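Salt-tolerant glutaminase (Micrococcus luteus, PDB 3AGD) probably catalyses the hydrolysis of L-glutamine to L-glutamate and ammonium, as a salt-tolerant member of the glutaminase family. Local coordinates at residues Ala74-Gly79 with Met224-Val229; Ala268-Val273 with Leu304-Gly309; Arg318-Glu323 with His389-Ala394; Val334-Gly339 with Arg416-Gly421; Val407-Ala412 with Val439-Pro444. All blocks are in the same frame, centred on the assembly; numbering follows the deposited sequence.

Interaction 1. Residues Ala74-Gly79 with Met224-Val229; sequences ALVDRG and MLPSIV
Leu75 and Val76, in the last turn of helix 67-78, pack against Leu225, Pro226 and Val229; this is a small, wholly apolar contact between the end of one helix and the loop and first turn of another, helix 227-240, in the glutaminase region. Val76 touches with one branch. Its CG1 stands anti to the backbone N (chi1 167°), while Val76 CG2, anti to the carbonyl carbon, meets Leu225 CD2 at 3.8 Å. The same Val76 CG2 lies 4.0 Å from Pro226 CD, and the valine crosses both partners at about a right angle. In the first turn of the second helix, Val229 slides past Leu75 in the opposite direction, with its CG2 4.0 Å from Leu75 CB and its CG1 4.1 Å from Leu75 CD1. Pro226 occupies the N-cap position, so the proline ring that meets Val76 also marks where the helix starts. Phe80 of helix 80-84 touches both Leu75 and Val229, and Ile141 of helix 131-146 packs on Leu225, which extends the apolar cluster to two more helices. No hydrogen bond crosses between the two segments; their association therefore rests on methyl and methylene packing, with Leu75, Leu225 and Val229 buried and Val76 and Pro226 at the solvent side.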
# COMPACT_ATOMS: atom_id res chain seq x y z
N ALA A 74 -22.92 -3.92 1.26
CA ALA A 74 -23.69 -3.21 0.25
C ALA A 74 -23.11 -3.45 -1.14
O ALA A 74 -23.84 -3.66 -2.10
CB ALA A 74 -23.70 -1.72 0.56
N LEU A 75 -21.78 -3.41 -1.24
CA LEU A 75 -21.11 -3.63 -2.52
C LEU A 75 -21.37 -5.06 -2.98
O LEU A 75 -21.68 -5.31 -4.15
CB LEU A 75 -19.60 -3.37 -2.36
CG LEU A 75 -19.24 -1.90 -2.11
CD1 LEU A 75 -17.85 -1.78 -1.50
CD2 LEU A 75 -19.33 -1.13 -3.42
N VAL A 76 -21.26 -6.01 -2.05
CA VAL A 76 -21.51 -7.41 -2.37
C VAL A 76 -22.96 -7.60 -2.80
O VAL A 76 -23.24 -8.25 -3.80
CB VAL A 76 -21.27 -8.31 -1.14
CG1 VAL A 76 -21.84 -9.70 -1.39
CG2 VAL A 76 -19.78 -8.40 -0.85
N ASP A 77 -23.88 -7.00 -2.06
CA ASP A 77 -25.30 -7.15 -2.35
C ASP A 77 -25.85 -6.45 -3.57
O ASP A 77 -26.66 -7.03 -4.29
CB ASP A 77 -26.13 -6.73 -1.14
CG ASP A 77 -25.90 -7.62 0.06
OD1 ASP A 77 -25.68 -8.84 -0.15
OD2 ASP A 77 -25.95 -7.12 1.20
N ARG A 78 -25.43 -5.22 -3.81
CA ARG A 78 -25.97 -4.45 -4.93
C ARG A 78 -25.03 -4.19 -6.10
O ARG A 78 -25.48 -3.74 -7.15
CB ARG A 78 -26.51 -3.12 -4.39
CG ARG A 78 -27.51 -3.28 -3.25
CD ARG A 78 -28.86 -3.78 -3.75
NE ARG A 78 -29.72 -2.68 -4.17
CZ ARG A 78 -30.26 -1.80 -3.33
NH1 ARG A 78 -30.03 -1.88 -2.03
NH2 ARG A 78 -31.03 -0.83 -3.80
N GLY A 79 -23.75 -4.47 -5.92
CA GLY A 79 -22.80 -4.21 -6.99
C GLY A 79 -22.27 -2.79 -6.90
O GLY A 79 -22.90 -1.93 -6.28
N MET A 224 -14.21 -14.47 2.29
CA MET A 224 -15.42 -13.86 2.81
C MET A 224 -15.91 -12.73 1.91
O MET A 224 -17.11 -12.44 1.87
CB MET A 224 -15.17 -13.29 4.21
CG MET A 224 -14.53 -14.27 5.17
SD MET A 224 -15.43 -15.83 5.22
CE MET A 224 -16.86 -15.37 6.20
N LEU A 225 -14.99 -12.09 1.20
CA LEU A 225 -15.33 -10.98 0.31
C LEU A 225 -14.48 -10.96 -0.95
O LEU A 225 -13.33 -11.39 -0.95
CB LEU A 225 -15.11 -9.64 1.03
CG LEU A 225 -15.89 -9.26 2.29
CD1 LEU A 225 -15.23 -8.04 2.93
CD2 LEU A 225 -17.35 -8.97 1.95
N PRO A 226 -15.06 -10.47 -2.06
CA PRO A 226 -14.28 -10.41 -3.30
C PRO A 226 -13.12 -9.46 -2.99
O PRO A 226 -13.31 -8.47 -2.27
CB PRO A 226 -15.26 -9.79 -4.29
CG PRO A 226 -16.61 -10.29 -3.78
CD PRO A 226 -16.46 -10.09 -2.29
N SER A 227 -11.93 -9.75 -3.49
CA SER A 227 -10.78 -8.89 -3.21
C SER A 227 -11.06 -7.46 -3.65
O SER A 227 -10.68 -6.51 -2.96
CB SER A 227 -9.53 -9.41 -3.92
OG SER A 227 -9.71 -9.35 -5.32
N ILE A 228 -11.72 -7.30 -4.80
CA ILE A 228 -12.02 -5.97 -5.31
C ILE A 228 -12.89 -5.16 -4.34
O ILE A 228 -12.79 -3.93 -4.28
CB ILE A 228 -12.70 -6.04 -6.70
CG1 ILE A 228 -12.76 -4.65 -7.32
CG2 ILE A 228 -14.10 -6.64 -6.57
CD1 ILE A 228 -13.38 -4.63 -8.71
N VAL A 229 -13.74 -5.85 -3.57
CA VAL A 229 -14.59 -5.16 -2.59
C VAL A 229 -13.74 -4.77 -1.39
O VAL A 229 -13.85 -3.66 -0.87
CB VAL A 229 -15.75 -6.07 -2.11
CG1 VAL A 229 -16.34 -5.51 -0.81
CG2 VAL A 229 -16.84 -6.16 -3.19

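Interaction 2. Residues Ala268-Val273 with Leu304-Gly309; sequences ALPGRV and LHLMDG
Arg272 and Asp308 reach toward each other tip to tip and form a salt bridge, although NH1 is modelled too close to the carboxylate for its length to be trusted. A sounder bond runs from Arg272 NH2 to His305 O, 2.9 Å long and fairly straight at 166°; the oxygen lies near the guanidinium plane, but NH2 stands well above the plane of the carbonyl. Asp308 N reaches His305 O from the opposite face, at 3.2 Å, within the type I turn His305-Asp308. Leu269 lays CD2 over the centre of the Arg272 guanidinium, 3.8 Å above its plane, and touches Leu304 CB with the same methyl at 3.7 Å. Its CD1 lies 3.7 Å from Leu306 N, and Pro270 CD meets Leu306 CD1, also at 3.7 Å. Farther out, a classic beta bulge brings Arg272 and Val273 both opposite Leu269, whose O accepts from both backbone N atoms. Met307 N bonds in the ring plane to His305 ND1, while His305 NE2 bonds to Ala251 O. Phe337 of the second subunit packs on Leu304. The arginine charge is thus buried between a carboxylate, the carbonyl of His305, Pro270 O at the guanidinium edge and a leucine methyl; Asp308, with a long, weak ion pair to Arg336 of the second subunit, probably offsets part of it, and the guanidinium would polarise His305 C=O.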
# COMPACT_ATOMS: atom_id res chain seq x y z
N ALA A 268 -6.53 -1.92 9.51
CA ALA A 268 -6.39 -2.95 8.49
C ALA A 268 -5.28 -2.56 7.52
O ALA A 268 -5.47 -1.73 6.64
CB ALA A 268 -7.71 -3.13 7.74
N LEU A 269 -4.11 -3.17 7.71
CA LEU A 269 -2.95 -2.90 6.88
C LEU A 269 -2.78 -4.05 5.89
O LEU A 269 -2.35 -5.15 6.25
CB LEU A 269 -1.70 -2.77 7.76
CG LEU A 269 -0.40 -2.45 7.03
CD1 LEU A 269 -0.57 -1.16 6.25
CD2 LEU A 269 0.75 -2.34 8.02
N PRO A 270 -3.12 -3.81 4.61
CA PRO A 270 -3.03 -4.82 3.56
C PRO A 270 -1.82 -5.73 3.58
O PRO A 270 -0.67 -5.28 3.62
CB PRO A 270 -3.11 -3.99 2.28
CG PRO A 270 -4.05 -2.89 2.68
CD PRO A 270 -3.52 -2.50 4.05
N GLY A 271 -2.09 -7.04 3.54
CA GLY A 271 -1.03 -8.02 3.51
C GLY A 271 -0.28 -8.26 4.80
O GLY A 271 0.59 -9.13 4.85
N ARG A 272 -0.60 -7.52 5.86
CA ARG A 272 0.14 -7.76 7.09
C ARG A 272 -0.60 -7.90 8.41
O ARG A 272 -0.27 -8.79 9.19
CB ARG A 272 1.26 -6.74 7.21
CG ARG A 272 2.38 -7.07 6.24
CD ARG A 272 3.25 -5.91 5.99
NE ARG A 272 2.56 -4.84 5.29
CZ ARG A 272 3.04 -3.61 5.21
NH1 ARG A 272 4.20 -3.34 5.81
NH2 ARG A 272 2.39 -2.65 4.56
N VAL A 273 -1.60 -7.06 8.68
CA VAL A 273 -2.26 -7.19 9.97
C VAL A 273 -3.62 -6.52 10.12
O VAL A 273 -3.91 -5.51 9.48
CB VAL A 273 -1.30 -6.66 11.07
CG1 VAL A 273 -1.28 -5.13 11.04
CG2 VAL A 273 -1.70 -7.20 12.43
N LEU A 304 5.63 -0.19 10.36
CA LEU A 304 4.54 -0.63 9.51
C LEU A 304 4.00 0.59 8.77
O LEU A 304 3.91 1.68 9.34
CB LEU A 304 3.44 -1.28 10.35
CG LEU A 304 3.78 -2.65 10.94
CD1 LEU A 304 2.71 -3.09 11.92
CD2 LEU A 304 3.91 -3.66 9.81
N HIS A 305 3.65 0.42 7.51
CA HIS A 305 3.14 1.53 6.72
C HIS A 305 2.62 1.02 5.39
O HIS A 305 3.21 0.13 4.79
CB HIS A 305 4.26 2.55 6.49
CG HIS A 305 3.76 3.89 6.05
ND1 HIS A 305 3.15 4.11 4.84
CD2 HIS A 305 3.75 5.09 6.70
CE1 HIS A 305 2.79 5.37 4.75
NE2 HIS A 305 3.14 5.99 5.86
N LEU A 306 1.52 1.60 4.94
CA LEU A 306 0.90 1.22 3.68
C LEU A 306 1.85 1.35 2.49
O LEU A 306 1.67 0.69 1.48
CB LEU A 306 -0.33 2.10 3.44
CG LEU A 306 -1.20 1.77 2.23
CD1 LEU A 306 -1.85 0.40 2.43
CD2 LEU A 306 -2.26 2.84 2.05
N MET A 307 2.87 2.20 2.63
CA MET A 307 3.81 2.44 1.54
C MET A 307 5.08 1.59 1.49
O MET A 307 5.95 1.83 0.65
CB MET A 307 4.23 3.92 1.53
CG MET A 307 3.08 4.90 1.43
SD MET A 307 2.11 4.68 -0.07
CE MET A 307 0.53 5.31 0.44
N ASP A 308 5.24 0.60 2.36
CA ASP A 308 6.47 -0.18 2.27
C ASP A 308 6.41 -1.24 1.18
O ASP A 308 5.34 -1.76 0.86
CB ASP A 308 6.84 -0.80 3.61
CG ASP A 308 5.69 -1.45 4.29
OD1 ASP A 308 5.70 -1.52 5.55
OD2 ASP A 308 4.77 -1.90 3.58
N GLY A 309 7.57 -1.53 0.61
CA GLY A 309 7.65 -2.50 -0.47
C GLY A 309 7.84 -3.94 -0.03
O GLY A 309 8.71 -4.63 -0.53

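Interaction 3. Residues Arg318-Glu323 with His389-Ala394; sequences RFVERE and HEAAAA
Glu390 OE1 takes the backbone N-H of Val320 at 2.7 Å, nearly in line with its own C-O bond, and also receives a weak bond from water 2, which bonds in turn to Glu321 OE2. CG of Glu390 is anti to the carbonyl carbon (chi1 -53°), and the chain beyond is extended, carrying the carboxylate to the strand. OE2 has a different partner, a salt bridge to Arg413 of the second subunit. The carbonyl of Val320 is served as well: water 1 donates to Val320 O at 2.7 Å and to Glu390 O at 2.6 Å, joining strand and helix backbones. Between these polar links, the two side chains slide past each other, Val320 CB 3.7 Å from Glu390 CB. Val320 CG1 rests 3.8 Å from Ala391 CA and 4.3 Å from Ala394 CB. Farther along, the extended Arg322 points NH2 at Ala394 O, 2.9 Å away and near the guanidinium plane, while its NE and NH1 bond to Gly324 O and Gly402 O. The axes of 318-323 and 389-394 run almost parallel, 7.0 Å apart and 7° from parallel. The strand pairs with strand 326-332; the helix lies over the Val320 and Arg322 face, next to this edge strand, and its Ala391 touches helix 337-349.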
# COMPACT_ATOMS: atom_id res chain seq x y z
N ARG A 318 11.78 -19.77 -6.07
CA ARG A 318 12.45 -20.45 -4.96
C ARG A 318 13.88 -20.82 -5.35
O ARG A 318 14.81 -20.68 -4.55
CB ARG A 318 11.65 -21.70 -4.56
CG ARG A 318 12.11 -22.40 -3.29
CD ARG A 318 11.19 -23.59 -3.00
NE ARG A 318 11.60 -24.37 -1.82
CZ ARG A 318 11.37 -24.02 -0.56
NH1 ARG A 318 10.73 -22.89 -0.27
NH2 ARG A 318 11.77 -24.80 0.43
N PHE A 319 14.06 -21.30 -6.58
CA PHE A 319 15.37 -21.66 -7.10
C PHE A 319 15.30 -22.11 -8.56
O PHE A 319 14.22 -22.44 -9.07
CB PHE A 319 16.04 -22.76 -6.25
CG PHE A 319 15.40 -24.13 -6.36
CD1 PHE A 319 14.79 -24.71 -5.26
CD2 PHE A 319 15.46 -24.85 -7.55
CE1 PHE A 319 14.25 -26.00 -5.33
CE2 PHE A 319 14.91 -26.14 -7.64
CZ PHE A 319 14.31 -26.71 -6.53
N VAL A 320 16.45 -22.10 -9.22
CA VAL A 320 16.56 -22.52 -10.61
C VAL A 320 17.85 -23.32 -10.69
O VAL A 320 18.94 -22.76 -10.55
CB VAL A 320 16.66 -21.33 -11.58
CG1 VAL A 320 16.56 -21.82 -13.02
CG2 VAL A 320 15.56 -20.32 -11.28
N GLU A 321 17.73 -24.62 -10.89
CA GLU A 321 18.91 -25.48 -10.95
C GLU A 321 18.97 -26.17 -12.30
O GLU A 321 17.97 -26.25 -13.01
CB GLU A 321 18.87 -26.49 -9.81
CG GLU A 321 18.54 -25.82 -8.48
CD GLU A 321 18.64 -26.74 -7.28
OE1 GLU A 321 18.19 -27.90 -7.37
OE2 GLU A 321 19.16 -26.28 -6.24
N ARG A 322 20.14 -26.67 -12.67
CA ARG A 322 20.28 -27.32 -13.96
C ARG A 322 20.97 -28.67 -13.94
O ARG A 322 21.94 -28.87 -13.22
CB ARG A 322 21.04 -26.41 -14.92
CG ARG A 322 21.20 -27.01 -16.31
CD ARG A 322 21.68 -25.99 -17.32
NE ARG A 322 21.80 -26.57 -18.65
CZ ARG A 322 22.09 -25.89 -19.75
NH1 ARG A 322 22.17 -26.53 -20.92
NH2 ARG A 322 22.29 -24.58 -19.69
N GLU A 323 20.45 -29.62 -14.72
CA GLU A 323 21.10 -30.92 -14.82
C GLU A 323 21.21 -31.26 -16.28
O GLU A 323 20.30 -31.84 -16.88
CB GLU A 323 20.34 -32.02 -14.09
CG GLU A 323 20.24 -31.78 -12.61
CD GLU A 323 19.68 -32.96 -11.85
OE1 GLU A 323 18.93 -33.76 -12.45
OE2 GLU A 323 20.00 -33.09 -10.65
N HIS A 389 17.91 -14.76 -10.33
CA HIS A 389 19.24 -14.70 -10.92
C HIS A 389 19.83 -16.07 -11.23
O HIS A 389 20.74 -16.17 -12.05
CB HIS A 389 20.19 -13.93 -10.00
CG HIS A 389 20.50 -14.63 -8.71
ND1 HIS A 389 19.60 -14.72 -7.67
CD2 HIS A 389 21.61 -15.28 -8.30
CE1 HIS A 389 20.14 -15.39 -6.68
NE2 HIS A 389 21.36 -15.75 -7.03
N GLU A 390 19.33 -17.11 -10.57
CA GLU A 390 19.86 -18.44 -10.81
C GLU A 390 19.56 -18.92 -12.23
O GLU A 390 20.21 -19.84 -12.74
CB GLU A 390 19.30 -19.44 -9.78
CG GLU A 390 19.50 -19.00 -8.33
CD GLU A 390 19.21 -20.11 -7.32
OE1 GLU A 390 18.33 -20.95 -7.60
OE2 GLU A 390 19.85 -20.12 -6.24
N ALA A 391 18.59 -18.29 -12.89
CA ALA A 391 18.24 -18.65 -14.26
C ALA A 391 19.38 -18.26 -15.19
O ALA A 391 19.79 -19.03 -16.05
CB ALA A 391 16.95 -17.96 -14.69
N ALA A 392 19.89 -17.04 -15.00
CA ALA A 392 20.99 -16.56 -15.82
C ALA A 392 22.21 -17.45 -15.60
O ALA A 392 22.93 -17.77 -16.54
CB ALA A 392 21.32 -15.11 -15.44
N ALA A 393 22.41 -17.86 -14.35
CA ALA A 393 23.53 -18.72 -13.99
C ALA A 393 23.36 -20.09 -14.63
O ALA A 393 24.34 -20.74 -14.99
CB ALA A 393 23.62 -18.86 -12.47
N ALA A 394 22.10 -20.53 -14.77
CA ALA A 394 21.79 -21.82 -15.38
C ALA A 394 22.09 -21.79 -16.88
O ALA A 394 22.55 -22.77 -17.45
CB ALA A 394 20.32 -22.17 -15.15
O HOH W 1 21.26 -21.73 -11.38
O HOH W 2 19.83 -23.07 -6.33

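Interaction 4. Residues Val334-Gly339 with Arg416-Gly421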
# COMPACT_ATOMS: atom_id res chain seq x y z
N VAL A 334 2.66 -16.31 -2.54
CA VAL A 334 1.39 -15.82 -3.06
C VAL A 334 1.74 -15.06 -4.33
O VAL A 334 2.26 -13.95 -4.28
CB VAL A 334 0.71 -14.86 -2.06
CG1 VAL A 334 -0.45 -14.13 -2.73
CG2 VAL A 334 0.22 -15.64 -0.85
N ILE A 335 1.44 -15.67 -5.48
CA ILE A 335 1.79 -15.06 -6.75
C ILE A 335 0.72 -14.24 -7.45
O ILE A 335 -0.36 -14.73 -7.78
CB ILE A 335 2.31 -16.14 -7.72
CG1 ILE A 335 3.54 -16.82 -7.11
CG2 ILE A 335 2.67 -15.52 -9.07
CD1 ILE A 335 4.12 -17.94 -7.96
N ARG A 336 1.06 -12.98 -7.69
CA ARG A 336 0.20 -12.04 -8.38
C ARG A 336 1.10 -11.39 -9.43
O ARG A 336 2.09 -12.00 -9.85
CB ARG A 336 -0.36 -11.01 -7.40
CG ARG A 336 -1.27 -11.65 -6.34
CD ARG A 336 -1.57 -10.71 -5.18
NE ARG A 336 -2.85 -10.02 -5.30
CZ ARG A 336 -3.17 -9.17 -6.27
NH1 ARG A 336 -2.30 -8.90 -7.22
NH2 ARG A 336 -4.35 -8.57 -6.27
N PHE A 337 0.80 -10.16 -9.85
CA PHE A 337 1.65 -9.53 -10.86
C PHE A 337 3.13 -9.55 -10.50
O PHE A 337 3.96 -9.99 -11.29
CB PHE A 337 1.25 -8.08 -11.10
CG PHE A 337 2.13 -7.38 -12.09
CD1 PHE A 337 1.92 -7.55 -13.46
CD2 PHE A 337 3.22 -6.63 -11.67
CE1 PHE A 337 2.79 -6.97 -14.40
CE2 PHE A 337 4.09 -6.04 -12.60
CZ PHE A 337 3.88 -6.22 -13.96
N GLY A 338 3.45 -9.04 -9.31
CA GLY A 338 4.83 -8.98 -8.86
C GLY A 338 5.65 -10.24 -9.00
O GLY A 338 6.77 -10.21 -9.54
N GLY A 339 5.12 -11.35 -8.50
CA GLY A 339 5.84 -12.61 -8.59
C GLY A 339 5.90 -13.13 -10.02
O GLY A 339 6.92 -13.65 -10.45
N ARG A 416 -0.80 -19.79 -3.69
CA ARG A 416 -1.91 -19.46 -4.57
C ARG A 416 -1.47 -18.46 -5.62
O ARG A 416 -0.42 -17.83 -5.50
CB ARG A 416 -3.11 -18.93 -3.78
CG ARG A 416 -2.84 -17.74 -2.89
CD ARG A 416 -3.95 -17.62 -1.86
NE ARG A 416 -3.83 -16.42 -1.03
CZ ARG A 416 -4.02 -15.19 -1.46
NH1 ARG A 416 -4.35 -14.97 -2.73
NH2 ARG A 416 -3.89 -14.16 -0.63
N ILE A 417 -2.28 -18.31 -6.66
CA ILE A 417 -1.96 -17.41 -7.75
C ILE A 417 -3.25 -16.76 -8.25
O ILE A 417 -4.28 -17.43 -8.32
CB ILE A 417 -1.28 -18.18 -8.90
CG1 ILE A 417 -0.91 -17.24 -10.04
CG2 ILE A 417 -2.22 -19.28 -9.39
CD1 ILE A 417 -0.07 -17.90 -11.11
N ASP A 418 -3.19 -15.47 -8.58
CA ASP A 418 -4.39 -14.80 -9.07
C ASP A 418 -4.45 -14.99 -10.57
O ASP A 418 -3.53 -15.54 -11.17
CB ASP A 418 -4.38 -13.32 -8.67
CG ASP A 418 -3.44 -12.47 -9.50
OD1 ASP A 418 -2.44 -13.01 -10.02
OD2 ASP A 418 -3.69 -11.25 -9.61
N ASP A 419 -5.54 -14.57 -11.19
CA ASP A 419 -5.69 -14.74 -12.63
C ASP A 419 -4.62 -14.07 -13.47
O ASP A 419 -4.25 -14.59 -14.52
CB ASP A 419 -7.08 -14.29 -13.09
CG ASP A 419 -8.17 -15.22 -12.61
OD1 ASP A 419 -7.85 -16.36 -12.20
OD2 ASP A 419 -9.36 -14.82 -12.65
N VAL A 420 -4.12 -12.93 -13.01
CA VAL A 420 -3.08 -12.23 -13.76
C VAL A 420 -1.80 -13.05 -13.81
O VAL A 420 -1.23 -13.25 -14.88
CB VAL A 420 -2.77 -10.84 -13.15
CG1 VAL A 420 -1.53 -10.23 -13.82
CG2 VAL A 420 -3.97 -9.92 -13.34
N GLY A 421 -1.34 -13.51 -12.65
CA GLY A 421 -0.12 -14.30 -12.61
C GLY A 421 -0.33 -15.58 -13.40
O GLY A 421 0.58 -16.09 -14.05
O HOH W 3 -1.94 -9.04 -9.93
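Two backbone hydrogen bonds join Ile335 to the neighbouring strand: its N donates to Arg416 O at 2.9 Å, and its O accepts from Asp418 N at 3.0 Å. They set Val334 beside Arg416 and Ile335 beside Ile417 in a parallel pair, with Ile417 CA adding a CA-H...O contact to Ile335 O. Of the polar side chains, Asp418 does most. Asp418 OD1 caps its helix by accepting from Gly421 N at 2.9 Å, from above the carboxylate plane. Asp418 OD2 lies 2.8 Å from water 3, which accepts from Phe337 N, and hangs over one face of the Arg336 guanidinium. Asp418 OD2 is 3.6 Å from Arg336 NH1, a long salt bridge of charges only. A methyl, Val334 CG1, stacks over the centre of the Arg416 guanidinium face, the side chains side by side. The apolar contacts are Ile335 CG2 to Ile417 CG1 at 4.1 Å, on the sheet face opposite Val334, and Val420 CG1 at the edge of the Phe337 ring. Phe302 and Leu304 of the second subunit reach Phe337. Two adjacent parallel strands each turn into a helix, as in the alpha/beta layers of a STAS domain, to which this part of the chain belongs.

Interaction 5. Residues Val407-Ala412 with Val439-Pro444; sequences VVLNLA and VEVEDP
With CG anti to the backbone N in Asn410 (chi1 -175°) and anti to the carbonyl carbon in Glu442 (chi1 -54°), these bridge partners on one face of the sheet bring Asn410 ND2 to Glu442 OE1, to which it donates at 2.8 Å. The amide and carboxylate planes stand 77° apart, and OE1 is met on its anti side. The other amide atom, Asn410 OD1, accepts from Ala412 N at 2.8 Å in an Asx turn, so both ends of the amide are held. Val408 CG1 presses against Glu442 CD at 3.3 Å, a tight fit, while its CG2 lies 4.0 Å from Glu440 CG; the carboxylate of Glu440 pairs with Arg438. On the face of Leu409 and Val441, Leu409 CB lies 4.3 Å from Val441 CG2. Past the last bridge, Leu411 CD1 packs on Val441 CG1 at 3.9 Å and touches Asp443, whose oxygens bond to Ile447 N and Leu448 N. Between the strands, four backbone hydrogen bonds run from Glu440 N to Val407 O, Leu409 N to Glu440 O, Glu442 N to Leu409 O and Leu411 N to Glu442 O. Val429 of helix 419-434 packs on Leu409 and Val439. Parallel neighbours joined through that helix make a beta-alpha-beta crossover, with strand 326-332 on the other edge of strand 406-417 in the STAS sheet.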
# COMPACT_ATOMS: atom_id res chain seq x y z
N VAL A 407 12.30 -28.03 -19.03
CA VAL A 407 12.17 -27.16 -17.88
C VAL A 407 11.05 -27.73 -17.03
O VAL A 407 9.91 -27.86 -17.49
CB VAL A 407 11.82 -25.70 -18.29
CG1 VAL A 407 11.41 -24.90 -17.05
CG2 VAL A 407 13.02 -25.04 -18.96
N VAL A 408 11.38 -28.12 -15.81
CA VAL A 408 10.39 -28.65 -14.89
C VAL A 408 9.88 -27.45 -14.09
O VAL A 408 10.65 -26.81 -13.38
CB VAL A 408 11.01 -29.68 -13.92
CG1 VAL A 408 9.96 -30.19 -12.95
CG2 VAL A 408 11.61 -30.83 -14.70
N LEU A 409 8.60 -27.12 -14.25
CA LEU A 409 8.01 -25.99 -13.54
C LEU A 409 7.22 -26.53 -12.33
O LEU A 409 6.09 -26.97 -12.48
CB LEU A 409 7.06 -25.22 -14.46
CG LEU A 409 7.04 -23.69 -14.36
CD1 LEU A 409 5.79 -23.16 -15.05
CD2 LEU A 409 7.05 -23.25 -12.90
N ASN A 410 7.83 -26.47 -11.15
CA ASN A 410 7.19 -26.98 -9.94
C ASN A 410 6.48 -25.89 -9.12
O ASN A 410 7.11 -24.93 -8.66
CB ASN A 410 8.22 -27.69 -9.07
CG ASN A 410 7.61 -28.35 -7.86
OD1 ASN A 410 7.09 -27.67 -6.96
ND2 ASN A 410 7.64 -29.67 -7.82
N LEU A 411 5.18 -26.07 -8.91
CA LEU A 411 4.35 -25.12 -8.17
C LEU A 411 3.91 -25.62 -6.79
O LEU A 411 3.06 -25.00 -6.15
CB LEU A 411 3.10 -24.78 -9.00
CG LEU A 411 3.30 -24.51 -10.49
CD1 LEU A 411 1.95 -24.29 -11.14
CD2 LEU A 411 4.20 -23.31 -10.70
N ALA A 412 4.49 -26.72 -6.32
CA ALA A 412 4.13 -27.28 -5.02
C ALA A 412 4.23 -26.28 -3.87
O ALA A 412 3.39 -26.28 -2.97
CB ALA A 412 4.98 -28.51 -4.72
N VAL A 439 8.21 -28.44 -21.52
CA VAL A 439 7.83 -27.95 -20.21
C VAL A 439 6.88 -28.91 -19.51
O VAL A 439 5.79 -29.19 -20.01
CB VAL A 439 7.13 -26.58 -20.31
CG1 VAL A 439 6.83 -26.05 -18.92
CG2 VAL A 439 8.00 -25.61 -21.09
N GLU A 440 7.28 -29.43 -18.36
CA GLU A 440 6.39 -30.30 -17.63
C GLU A 440 6.08 -29.61 -16.31
O GLU A 440 6.96 -29.38 -15.48
CB GLU A 440 7.01 -31.68 -17.43
CG GLU A 440 8.35 -31.73 -16.77
CD GLU A 440 9.05 -33.05 -17.06
OE1 GLU A 440 9.54 -33.23 -18.20
OE2 GLU A 440 9.10 -33.91 -16.16
N VAL A 441 4.81 -29.26 -16.15
CA VAL A 441 4.34 -28.56 -14.96
C VAL A 441 3.90 -29.50 -13.84
O VAL A 441 2.91 -30.22 -13.98
CB VAL A 441 3.17 -27.61 -15.30
CG1 VAL A 441 2.81 -26.77 -14.08
CG2 VAL A 441 3.53 -26.73 -16.48
N GLU A 442 4.65 -29.48 -12.74
CA GLU A 442 4.33 -30.30 -11.58
C GLU A 442 3.44 -29.42 -10.71
O GLU A 442 3.93 -28.56 -9.97
CB GLU A 442 5.61 -30.69 -10.85
CG GLU A 442 6.64 -31.35 -11.76
CD GLU A 442 7.85 -31.87 -11.01
OE1 GLU A 442 8.37 -31.14 -10.13
OE2 GLU A 442 8.30 -32.99 -11.31
N ASP A 443 2.14 -29.65 -10.81
CA ASP A 443 1.14 -28.86 -10.10
C ASP A 443 0.18 -29.77 -9.32
O ASP A 443 -0.98 -29.94 -9.71
CB ASP A 443 0.38 -28.01 -11.13
CG ASP A 443 -0.55 -26.99 -10.49
OD1 ASP A 443 -0.41 -26.71 -9.28
OD2 ASP A 443 -1.41 -26.45 -11.22
N PRO A 444 0.65 -30.36 -8.21
CA PRO A 444 -0.17 -31.26 -7.38
C PRO A 444 -1.58 -30.75 -7.06
O PRO A 444 -2.56 -31.46 -7.29
CB PRO A 444 0.69 -31.47 -6.13
CG PRO A 444 1.60 -30.26 -6.11
CD PRO A 444 1.94 -30.10 -7.56

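How the interactions relate
From the N terminus, interaction 1 closes first, bringing helix 227-240 back to helix 67-78 over 144 residues, about half of them helical. Interaction 2 follows in series, closing a short 30-residue loop that ties strand 264-269 to the loop after helix 289-301. The remaining three contacts all reach the mixed sheet of the STAS region. Interaction 3 opens on strand 317-323 and crosses interaction 4, whose strand 334-335 lies inside its loop. Interaction 4 in turn crosses interaction 5, because 407-412 lies inside the loop from 334 to 421 while 439-444 lies beyond it, whereas interactions 3 and 5 are in series. Interactions 2, 3 and 4 also touch the second subunit.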